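Local coordinates for protein actin depolymerization factor 2 (Plasmodium berghei, PDB 2XFA) that probably binds actin and promotes turnover of its filaments in the malaria parasite, at residues I33-I36 / I42-D45; C72-A77 / A112-L117; V46-M51 / I60-N65; F20-L23 / H27-K30. All coordinates share one frame; numbering follows the deposited sequence.

Contact 1: residues I33-I36 / I42-D45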
loop_
_atom_site.group_PDB
_atom_site.type_symbol
_atom_site.label_atom_id
_atom_site.label_comp_id
_atom_site.label_asym_id
_atom_site.label_seq_id
_atom_site.Cartn_x
_atom_site.Cartn_y
_atom_site.Cartn_z
ATOM N N ILE A 33 5.450 -2.440 -1.337
ATOM C CA ILE A 33 4.423 -3.426 -1.068
ATOM C C ILE A 33 4.974 -4.342 0.029
ATOM O O ILE A 33 6.114 -4.760 -0.043
ATOM C CB ILE A 33 4.055 -4.221 -2.351
ATOM C CG1 ILE A 33 3.409 -3.278 -3.366
ATOM C CG2 ILE A 33 3.064 -5.319 -2.038
ATOM C CD1 ILE A 33 3.192 -3.873 -4.691
ATOM N N TYR A 34 4.172 -4.602 1.058
ATOM C CA TYR A 34 4.579 -5.421 2.193
ATOM C C TYR A 34 3.739 -6.667 2.210
ATOM O O TYR A 34 2.602 -6.643 1.744
ATOM C CB TYR A 34 4.264 -4.703 3.516
ATOM C CG TYR A 34 4.988 -3.423 3.736
ATOM C CD1 TYR A 34 6.262 -3.415 4.275
ATOM C CD2 TYR A 34 4.395 -2.209 3.423
ATOM C CE1 TYR A 34 6.930 -2.235 4.498
ATOM C CE2 TYR A 34 5.056 -1.029 3.630
ATOM C CZ TYR A 34 6.328 -1.049 4.174
ATOM O OH TYR A 34 6.998 0.125 4.393
ATOM N N LYS A 35 4.246 -7.734 2.823
ATOM C CA LYS A 35 3.443 -8.925 2.946
ATOM C C LYS A 35 3.736 -9.609 4.267
ATOM O O LYS A 35 4.718 -9.306 4.935
ATOM C CB LYS A 35 3.771 -9.893 1.809
ATOM C CG LYS A 35 5.159 -10.462 1.938
ATOM C CD LYS A 35 5.616 -11.183 0.668
ATOM C CE LYS A 35 6.425 -12.432 1.032
ATOM N NZ LYS A 35 7.726 -12.510 0.311
ATOM N N ILE A 36 2.870 -10.528 4.657
ATOM C CA ILE A 36 3.173 -11.346 5.827
ATOM C C ILE A 36 3.874 -12.611 5.365
ATOM O O ILE A 36 3.316 -13.414 4.623
ATOM C CB ILE A 36 1.920 -11.664 6.643
ATOM C CG1 ILE A 36 1.278 -10.347 7.097
ATOM C CG2 ILE A 36 2.282 -12.549 7.846
ATOM C CD1 ILE A 36 -0.126 -10.474 7.650
ATOM N N ILE A 42 5.798 -9.217 9.156
ATOM C CA ILE A 42 5.473 -8.360 8.017
ATOM C C ILE A 42 6.787 -7.962 7.381
ATOM O O ILE A 42 7.694 -7.517 8.076
ATOM C CB ILE A 42 4.638 -7.146 8.407
ATOM C CG1 ILE A 42 3.313 -7.621 9.026
ATOM C CG2 ILE A 42 4.422 -6.217 7.184
ATOM C CD1 ILE A 42 2.332 -6.530 9.318
ATOM N N VAL A 43 6.909 -8.184 6.074
ATOM C CA VAL A 43 8.168 -7.925 5.365
ATOM C C VAL A 43 7.955 -7.143 4.042
ATOM O O VAL A 43 6.844 -7.082 3.527
ATOM C CB VAL A 43 8.918 -9.252 5.100
ATOM C CG1 VAL A 43 8.207 -10.056 4.040
ATOM C CG2 VAL A 43 10.337 -8.993 4.677
ATOM N N VAL A 44 9.018 -6.540 3.522
ATOM C CA VAL A 44 8.991 -5.858 2.236
ATOM C C VAL A 44 8.907 -6.870 1.091
ATOM O O VAL A 44 9.736 -7.772 0.984
ATOM C CB VAL A 44 10.267 -5.030 2.034
ATOM C CG1 VAL A 44 10.312 -4.467 0.624
ATOM C CG2 VAL A 44 10.342 -3.928 3.054
ATOM N N ASP A 45 7.900 -6.731 0.244
ATOM C CA ASP A 45 7.740 -7.628 -0.887
ATOM C C ASP A 45 8.327 -7.004 -2.159
ATOM O O ASP A 45 9.038 -7.660 -2.916
ATOM C CB ASP A 45 6.263 -7.944 -1.076
ATOM C CG ASP A 45 5.994 -8.762 -2.333
ATOM O OD1 ASP A 45 6.906 -9.513 -2.771
ATOM O OD2 ASP A 45 4.863 -8.660 -2.874
#
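The ring of Y34 meets the neighbouring strand near its plane and edge, where V43 O lies 3.8 Å from Y34 CD1. Two methyl groups come in obliquely, I42 CG2 toward the CB end of the side chain and V44 CG2 toward Y34 CE1, the latter at 4.1 Å. CG of Y34 stands anti to its own carbonyl carbon (chi1 -63°), which sets the ring beside its backbone N with CD1 at V43 O; its hydroxyl is bonded to C16 O of helix 14-24. The backbone is an antiparallel hairpin, strands 31-37 and 41-48 of the central sheet in the ADF-homology fold. K35 and V43 form its hydrogen-bonded pair: K35 N gives to V43 O at 2.8 Å and V43 N returns to K35 O at 2.7 Å. The regular pairing breaks at D45, whose N bonds to I33 O at 2.7 Å while I33 N turns to V46, consistent with a beta bulge. On the same face as Y34, I36 CG1 touches I42 CG1. On the opposite face, K35 CG meets V43 CG1 at 3.7 Å, and K35 CD packs on D45 CB at 3.7 Å. K35 NZ stays 4.4 Å from D45 OD1, too far for a salt bridge, while D45 OD2 is paired with R73 on strand 73-81.

Contact 2: residues C72-A77 / A112-L117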
loop_
_atom_site.group_PDB
_atom_site.type_symbol
_atom_site.label_atom_id
_atom_site.label_comp_id
_atom_site.label_asym_id
_atom_site.label_seq_id
_atom_site.Cartn_x
_atom_site.Cartn_y
_atom_site.Cartn_z
ATOM N N CYS A 72 -3.563 -11.097 -0.142
ATOM C CA CYS A 72 -3.554 -9.787 0.510
ATOM C C CYS A 72 -2.181 -9.117 0.530
ATOM O O CYS A 72 -1.149 -9.776 0.653
ATOM C CB CYS A 72 -4.083 -9.926 1.929
ATOM S SG CYS A 72 -5.723 -10.619 2.006
ATOM N N ARG A 73 -2.181 -7.792 0.383
ATOM C CA ARG A 73 -0.978 -6.980 0.515
ATOM C C ARG A 73 -1.252 -5.654 1.254
ATOM O O ARG A 73 -2.365 -5.176 1.268
ATOM C CB ARG A 73 -0.377 -6.655 -0.852
ATOM C CG ARG A 73 0.242 -7.878 -1.594
ATOM C CD ARG A 73 1.321 -8.540 -0.743
ATOM N NE ARG A 73 2.092 -9.552 -1.472
ATOM C CZ ARG A 73 1.899 -10.860 -1.355
ATOM N NH1 ARG A 73 0.949 -11.315 -0.551
ATOM N NH2 ARG A 73 2.652 -11.719 -2.053
ATOM N N TYR A 74 -0.217 -5.070 1.849
ATOM C CA TYR A 74 -0.281 -3.670 2.259
ATOM C C TYR A 74 0.562 -2.903 1.273
ATOM O O TYR A 74 1.672 -3.315 0.932
ATOM C CB TYR A 74 0.329 -3.468 3.648
ATOM C CG TYR A 74 -0.239 -4.352 4.711
ATOM C CD1 TYR A 74 -1.580 -4.305 5.021
ATOM C CD2 TYR A 74 0.570 -5.238 5.399
ATOM C CE1 TYR A 74 -2.107 -5.102 6.021
ATOM C CE2 TYR A 74 0.056 -6.039 6.390
ATOM C CZ TYR A 74 -1.285 -5.955 6.696
ATOM O OH TYR A 74 -1.809 -6.739 7.684
ATOM N N ILE A 75 0.047 -1.794 0.798
ATOM C CA ILE A 75 0.830 -0.968 -0.090
ATOM C C ILE A 75 0.950 0.445 0.496
ATOM O O ILE A 75 -0.042 1.027 0.937
ATOM C CB ILE A 75 0.159 -0.895 -1.489
ATOM C CG1 ILE A 75 -0.084 -2.316 -2.040
ATOM C CG2 ILE A 75 0.989 -0.077 -2.452
ATOM C CD1 ILE A 75 -1.556 -2.676 -2.068
ATOM N N ILE A 76 2.169 0.966 0.521
ATOM C CA ILE A 76 2.379 2.374 0.764
ATOM C C ILE A 76 2.851 3.027 -0.542
ATOM O O ILE A 76 3.818 2.568 -1.145
ATOM C CB ILE A 76 3.397 2.602 1.903
ATOM C CG1 ILE A 76 2.865 1.992 3.202
ATOM C CG2 ILE A 76 3.643 4.100 2.110
ATOM C CD1 ILE A 76 3.846 2.039 4.340
ATOM N N ALA A 77 2.175 4.099 -0.953
ATOM C CA ALA A 77 2.467 4.785 -2.200
ATOM C C ALA A 77 2.528 6.295 -2.004
ATOM O O ALA A 77 1.652 6.877 -1.384
ATOM C CB ALA A 77 1.405 4.476 -3.213
ATOM N N ALA A 112 -6.202 -8.274 10.873
ATOM C CA ALA A 112 -5.947 -8.193 12.305
ATOM C C ALA A 112 -4.563 -7.638 12.595
ATOM O O ALA A 112 -4.290 -7.239 13.712
ATOM C CB ALA A 112 -6.132 -9.552 12.972
ATOM N N SER A 113 -3.710 -7.609 11.574
ATOM C CA SER A 113 -2.321 -7.151 11.680
ATOM C C SER A 113 -2.134 -5.741 11.127
ATOM O O SER A 113 -1.126 -5.086 11.394
ATOM C CB SER A 113 -1.392 -8.085 10.883
ATOM O OG SER A 113 -1.393 -9.410 11.401
ATOM N N LYS A 114 -3.091 -5.292 10.323
ATOM C CA LYS A 114 -2.978 -3.999 9.647
ATOM C C LYS A 114 -2.548 -2.893 10.637
ATOM O O LYS A 114 -1.591 -2.150 10.389
ATOM C CB LYS A 114 -4.315 -3.671 8.988
ATOM C CG LYS A 114 -4.400 -2.331 8.276
ATOM C CD LYS A 114 -5.817 -2.161 7.710
ATOM C CE LYS A 114 -6.264 -0.696 7.629
ATOM N NZ LYS A 114 -6.274 -0.142 6.226
ATOM N N GLU A 115 -3.250 -2.806 11.763
ATOM C CA GLU A 115 -2.946 -1.799 12.796
ATOM C C GLU A 115 -1.494 -1.812 13.281
ATOM O O GLU A 115 -0.902 -0.761 13.569
ATOM C CB GLU A 115 -3.863 -1.960 14.024
ATOM C CG GLU A 115 -5.369 -1.954 13.735
ATOM C CD GLU A 115 -5.933 -3.349 13.450
ATOM O OE1 GLU A 115 -6.450 -3.994 14.396
ATOM O OE2 GLU A 115 -5.859 -3.792 12.282
ATOM N N SER A 116 -0.939 -3.010 13.411
ATOM C CA SER A 116 0.433 -3.184 13.871
ATOM C C SER A 116 1.380 -2.492 12.913
ATOM O O SER A 116 2.379 -1.938 13.314
ATOM C CB SER A 116 0.786 -4.674 13.959
ATOM O OG SER A 116 -0.105 -5.370 14.819
ATOM N N LEU A 117 1.052 -2.519 11.629
ATOM C CA LEU A 117 1.871 -1.833 10.650
ATOM C C LEU A 117 1.572 -0.319 10.664
ATOM O O LEU A 117 2.477 0.494 10.765
ATOM C CB LEU A 117 1.608 -2.405 9.254
ATOM C CG LEU A 117 2.754 -2.487 8.247
ATOM C CD1 LEU A 117 2.246 -2.543 6.755
ATOM C CD2 LEU A 117 3.748 -1.383 8.488
#
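Helix-on-sheet packing through one aromatic side chain joins Y74, on strand 73-81, to S113, K114 and L117 of helix 104-118, in the interior of the ADF-homology fold. Helices flank a mixed central sheet in this fold, and here strand and helix run in roughly the same direction, their short axes inclined by 28° and 10.5 Å apart. The ring of Y74 fills the space between them. With CG of Y74 anti to the carbonyl carbon (chi1 -54°), the ring stretches from the sheet until its hydroxyl reaches the helix backbone. L117 comes back the other way, the two side chains sliding past each other, and its CD1 lies obliquely to the ring, 3.5 Å from Y74 CD2. Farther out, Y74 CE1 meets K114 CB at 4.0 Å, while the rest of the lysine leads off toward S127, to which its NZ is bonded. The buried hydroxyl is satisfied within the same helix, by a hydrogen bond to Y110 O, and the rings of Y110 and F96 pack round Y74 as well. In ADF/cofilin relatives the corresponding long helix is a principal actin-binding element, and Y74 packs between this helix and its sheet. Beside that bond, Y74 OH lies 3.5 Å from S113 CB and 3.3 Å from K114 N, the latter at an angle too poor for a hydrogen bond.

Contact 3: residues V46-M51 / I60-N65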
loop_
_atom_site.group_PDB
_atom_site.type_symbol
_atom_site.label_atom_id
_atom_site.label_comp_id
_atom_site.label_asym_id
_atom_site.label_seq_id
_atom_site.Cartn_x
_atom_site.Cartn_y
_atom_site.Cartn_z
ATOM N N VAL A 46 8.025 -5.729 -2.381
ATOM C CA VAL A 46 8.451 -5.023 -3.585
ATOM C C VAL A 46 8.772 -3.579 -3.250
ATOM O O VAL A 46 8.095 -2.953 -2.410
ATOM C CB VAL A 46 7.315 -4.987 -4.655
ATOM C CG1 VAL A 46 7.725 -4.165 -5.869
ATOM C CG2 VAL A 46 6.887 -6.384 -5.058
ATOM N N LEU A 47 9.795 -3.054 -3.916
ATOM C CA LEU A 47 10.163 -1.649 -3.822
ATOM C C LEU A 47 10.280 -1.063 -5.214
ATOM O O LEU A 47 11.025 -1.582 -6.037
ATOM C CB LEU A 47 11.527 -1.502 -3.141
ATOM C CG LEU A 47 11.584 -1.657 -1.625
ATOM C CD1 LEU A 47 13.014 -1.798 -1.155
ATOM C CD2 LEU A 47 10.952 -0.465 -0.972
ATOM N N GLU A 48 9.572 0.025 -5.485
ATOM C CA GLU A 48 9.791 0.750 -6.730
ATOM C C GLU A 48 10.739 1.912 -6.491
ATOM O O GLU A 48 10.369 2.894 -5.854
ATOM C CB GLU A 48 8.477 1.250 -7.321
ATOM C CG GLU A 48 8.563 1.676 -8.786
ATOM C CD GLU A 48 8.824 0.504 -9.723
ATOM O OE1 GLU A 48 7.857 -0.198 -10.098
ATOM O OE2 GLU A 48 9.999 0.282 -10.084
ATOM N N HIS A 49 11.960 1.783 -7.006
ATOM C CA HIS A 49 13.007 2.794 -6.856
ATOM C C HIS A 49 12.936 3.902 -7.906
ATOM O O HIS A 49 13.652 4.900 -7.804
ATOM C CB HIS A 49 14.391 2.146 -6.957
ATOM C CG HIS A 49 14.686 1.156 -5.874
ATOM N ND1 HIS A 49 14.942 1.533 -4.574
ATOM C CD2 HIS A 49 14.790 -0.193 -5.907
ATOM C CE1 HIS A 49 15.182 0.453 -3.847
ATOM N NE2 HIS A 49 15.094 -0.604 -4.631
ATOM N N ASP A 50 12.104 3.722 -8.927
ATOM C CA ASP A 50 12.035 4.683 -10.025
ATOM C C ASP A 50 11.425 6.011 -9.584
ATOM O O ASP A 50 10.232 6.259 -9.778
ATOM C CB ASP A 50 11.245 4.105 -11.194
ATOM C CG ASP A 50 11.377 4.938 -12.457
ATOM O OD1 ASP A 50 11.776 6.124 -12.366
ATOM O OD2 ASP A 50 11.079 4.400 -13.547
ATOM N N MET A 51 12.255 6.866 -8.996
ATOM C CA MET A 51 11.810 8.177 -8.535
ATOM C C MET A 51 11.480 9.091 -9.721
ATOM O O MET A 51 11.098 10.250 -9.543
ATOM C CB MET A 51 12.853 8.805 -7.600
ATOM C CG MET A 51 14.310 8.509 -7.974
ATOM S SD MET A 51 15.520 9.242 -6.841
ATOM C CE MET A 51 17.071 8.713 -7.572
ATOM N N ILE A 60 -0.459 3.639 -10.222
ATOM C CA ILE A 60 -1.544 2.712 -9.934
ATOM C C ILE A 60 -1.437 1.459 -10.832
ATOM O O ILE A 60 -1.601 0.333 -10.359
ATOM C CB ILE A 60 -2.910 3.393 -10.161
ATOM C CG1 ILE A 60 -3.152 4.493 -9.114
ATOM C CG2 ILE A 60 -4.045 2.379 -10.153
ATOM C CD1 ILE A 60 -4.255 5.472 -9.522
ATOM N N MET A 61 -1.102 1.661 -12.103
ATOM C CA MET A 61 -0.899 0.530 -13.018
ATOM C C MET A 61 0.254 -0.360 -12.562
ATOM O O MET A 61 0.133 -1.596 -12.529
ATOM C CB MET A 61 -0.677 1.032 -14.440
ATOM C CG MET A 61 -0.434 -0.054 -15.456
ATOM S SD MET A 61 0.152 0.665 -16.999
ATOM C CE MET A 61 1.628 1.510 -16.435
ATOM N N ARG A 62 1.369 0.265 -12.192
ATOM C CA ARG A 62 2.533 -0.486 -11.726
ATOM C C ARG A 62 2.244 -1.262 -10.442
ATOM O O ARG A 62 2.666 -2.398 -10.280
ATOM C CB ARG A 62 3.702 0.465 -11.490
ATOM C CG ARG A 62 4.132 1.222 -12.737
ATOM C CD ARG A 62 5.232 0.506 -13.462
ATOM N NE ARG A 62 6.541 0.849 -12.922
ATOM C CZ ARG A 62 7.397 1.680 -13.511
ATOM N NH1 ARG A 62 7.088 2.265 -14.666
ATOM N NH2 ARG A 62 8.567 1.925 -12.943
ATOM N N ILE A 63 1.525 -0.641 -9.516
ATOM C CA ILE A 63 1.161 -1.335 -8.291
ATOM C C ILE A 63 0.284 -2.521 -8.608
ATOM O O ILE A 63 0.493 -3.597 -8.083
ATOM C CB ILE A 63 0.403 -0.432 -7.310
ATOM C CG1 ILE A 63 1.300 0.706 -6.841
ATOM C CG2 ILE A 63 -0.058 -1.232 -6.119
ATOM C CD1 ILE A 63 0.562 1.712 -5.956
ATOM N N LYS A 64 -0.693 -2.305 -9.479
ATOM C CA LYS A 64 -1.658 -3.340 -9.813
ATOM C C LYS A 64 -0.964 -4.571 -10.397
ATOM O O LYS A 64 -1.319 -5.703 -10.089
ATOM C CB LYS A 64 -2.693 -2.801 -10.787
ATOM C CG LYS A 64 -3.729 -3.837 -11.218
ATOM C CD LYS A 64 -3.769 -3.971 -12.729
ATOM C CE LYS A 64 -4.627 -5.160 -13.155
ATOM N NZ LYS A 64 -4.695 -5.303 -14.643
ATOM N N ASN A 65 0.050 -4.351 -11.214
ATOM C CA ASN A 65 0.728 -5.472 -11.849
ATOM C C ASN A 65 1.484 -6.323 -10.837
ATOM O O ASN A 65 1.868 -7.437 -11.148
ATOM C CB ASN A 65 1.653 -4.984 -12.962
ATOM C CG ASN A 65 0.888 -4.505 -14.167
ATOM O OD1 ASN A 65 -0.194 -5.014 -14.460
ATOM N ND2 ASN A 65 1.438 -3.518 -14.874
#
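R62 reaches from helix 56-65 toward E48 and D50, building a surface salt-bridge network that ties the helix to E48, near the end of strand 41-48, and to D50 in the loop that follows, within the ADF-homology fold. Its CB leaves the helix on the strand's side, and CG and CD carry the chain onward without touching either acid; the side chain also packs against Y31 and L53. Bends at chi2 (-93°) and chi3 then turn the guanidinium edge toward the two carboxylates. The first polar atom, R62 NE, gives a straight hydrogen bond to E48 OE1, 3.3 Å long with 167° at the hydrogen. The bond lies in the guanidinium plane yet meets the oxygen from above the carboxylate plane, the two flat groups standing nearly perpendicular. R62 CZ comes 3.9 Å from E48 OE1. At the tip, R62 NH2 lies 3.6 Å from both E48 OE1 and E48 OE2. D50 sits at the centre of an inverse gamma turn, marked by a weak bond from M51 N to H49 O, and its OD1 is held by E52 N. Its other oxygen turns to the arginine in a longer salt bridge, D50 OD2 lying 3.6 Å from R62 NH2, close to the guanidinium plane.

Contact 4: residues F20-L23 / H27-K30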
loop_
_atom_site.group_PDB
_atom_site.type_symbol
_atom_site.label_atom_id
_atom_site.label_comp_id
_atom_site.label_asym_id
_atom_site.label_seq_id
_atom_site.Cartn_x
_atom_site.Cartn_y
_atom_site.Cartn_z
ATOM N N PHE A 20 9.973 2.652 4.440
ATOM C CA PHE A 20 8.984 3.724 4.506
ATOM C C PHE A 20 9.652 5.076 4.747
ATOM O O PHE A 20 9.315 6.084 4.126
ATOM C CB PHE A 20 7.953 3.467 5.592
ATOM C CG PHE A 20 7.042 4.651 5.823
ATOM C CD1 PHE A 20 6.045 4.960 4.917
ATOM C CD2 PHE A 20 7.221 5.477 6.916
ATOM C CE1 PHE A 20 5.215 6.059 5.113
ATOM C CE2 PHE A 20 6.396 6.582 7.116
ATOM C CZ PHE A 20 5.403 6.877 6.220
ATOM N N ASN A 21 10.613 5.105 5.653
ATOM C CA ASN A 21 11.313 6.363 5.907
ATOM C C ASN A 21 12.106 6.828 4.682
ATOM O O ASN A 21 12.133 8.010 4.370
ATOM C CB ASN A 21 12.186 6.273 7.162
ATOM C CG ASN A 21 11.365 6.323 8.459
ATOM O OD1 ASN A 21 11.758 5.757 9.478
ATOM N ND2 ASN A 21 10.228 7.004 8.417
ATOM N N ARG A 22 12.722 5.893 3.965
ATOM C CA ARG A 22 13.381 6.232 2.707
ATOM C C ARG A 22 12.388 6.795 1.680
ATOM O O ARG A 22 12.752 7.638 0.865
ATOM C CB ARG A 22 14.139 5.019 2.145
ATOM C CG ARG A 22 15.489 4.781 2.818
ATOM C CD ARG A 22 16.065 3.404 2.509
ATOM N NE ARG A 22 16.301 3.184 1.084
ATOM C CZ ARG A 22 17.304 3.730 0.401
ATOM N NH1 ARG A 22 18.160 4.540 1.013
ATOM N NH2 ARG A 22 17.450 3.476 -0.894
ATOM N N LEU A 23 11.141 6.321 1.726
ATOM C CA LEU A 23 10.064 6.817 0.857
ATOM C C LEU A 23 9.589 8.201 1.272
ATOM O O LEU A 23 9.485 9.113 0.450
ATOM C CB LEU A 23 8.860 5.863 0.899
ATOM C CG LEU A 23 7.599 6.282 0.135
ATOM C CD1 LEU A 23 6.815 5.068 -0.373
ATOM C CD2 LEU A 23 6.711 7.153 0.995
ATOM N N HIS A 27 12.682 10.115 -0.221
ATOM C CA HIS A 27 12.027 10.032 -1.523
ATOM C C HIS A 27 12.723 9.092 -2.500
ATOM O O HIS A 27 12.679 9.307 -3.711
ATOM C CB HIS A 27 11.906 11.424 -2.150
ATOM C CG HIS A 27 10.973 12.334 -1.415
ATOM N ND1 HIS A 27 11.404 13.229 -0.460
ATOM C CD2 HIS A 27 9.628 12.475 -1.483
ATOM C CE1 HIS A 27 10.366 13.887 0.024
ATOM N NE2 HIS A 27 9.276 13.449 -0.579
ATOM N N LEU A 28 13.356 8.046 -1.977
ATOM C CA LEU A 28 14.100 7.112 -2.818
ATOM C C LEU A 28 13.228 5.949 -3.291
ATOM O O LEU A 28 13.639 5.162 -4.143
ATOM C CB LEU A 28 15.350 6.605 -2.087
ATOM C CG LEU A 28 16.414 7.669 -1.767
ATOM C CD1 LEU A 28 17.570 7.094 -0.948
ATOM C CD2 LEU A 28 16.936 8.334 -3.042
ATOM N N ASN A 29 12.028 5.845 -2.729
ATOM C CA ASN A 29 11.067 4.824 -3.137
ATOM C C ASN A 29 9.788 5.509 -3.569
ATOM O O ASN A 29 9.366 6.475 -2.940
ATOM C CB ASN A 29 10.745 3.884 -1.974
ATOM C CG ASN A 29 11.943 3.069 -1.521
ATOM O OD1 ASN A 29 12.751 2.611 -2.336
ATOM N ND2 ASN A 29 12.048 2.858 -0.211
ATOM N N LYS A 30 9.160 5.013 -4.625
ATOM C CA LYS A 30 7.864 5.538 -5.027
ATOM C C LYS A 30 6.705 4.770 -4.382
ATOM O O LYS A 30 5.664 5.346 -4.099
ATOM C CB LYS A 30 7.718 5.525 -6.544
ATOM C CG LYS A 30 6.880 6.666 -7.080
ATOM C CD LYS A 30 7.585 7.986 -6.858
ATOM C CE LYS A 30 6.686 9.161 -7.191
ATOM N NZ LYS A 30 7.338 10.461 -6.854
#
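H27, at the start of the segment 27-30, meets L23 through its backbone: H27 CA makes a CH...O contact of 3.3 Å with L23 O. Its backbone angles are left-handed, the first departure from helical values after the helix. L28 follows, and L28 N gives a hydrogen bond of 2.9 Å to R22 O. The side chain of L28 lies across the end of R22, whose chain bends at chi3 (61°) to bring the guanidinium there: L28 CB sits over one guanidinium face, offset toward the rim, while L28 CD1 comes 3.3 Å from R22 NH1. N29 turns inward next. N29 CB packs on L23 CB at 4.0 Å, and N29 ND2 lies 3.8 Å from R22 CB while giving a hydrogen bond to OE1 of E19, one turn before R22 in helix 14-24. L23 CG touches N29 O at 3.6 Å, the leucine being directed toward the sheet, where it also meets I32 and I76. K30 closes the segment with its carbonyl oxygen near L23 CD1. Such a reversal through a left-handed residue, with a later N-H returning to a carbonyl of the last turn, is characteristic of helix C-terminal capping, and here it carries helix 14-24 into strand 31-37 of the ADF-homology fold.

Contact 2 is the buried member of the set, contacts 1 and 4 are partly buried, and contact 3 lies at the surface. Contacts 1 and 3 share strand 41-48, one using its backbone pairing and the other the charges near its end. Contacts 1 and 2 meet on neighbouring strands of one sheet, where Y34 N bonds to Y74 O. From contact 3, I63 packs against I75 and A77 of contact 2, so helix 56-65 and helix 104-118 cover opposite faces of strand 73-81. Contact 4 instead turns the chain, mixing a backbone bond with leucine packing, and joins contact 3 through K30 N and E48 O.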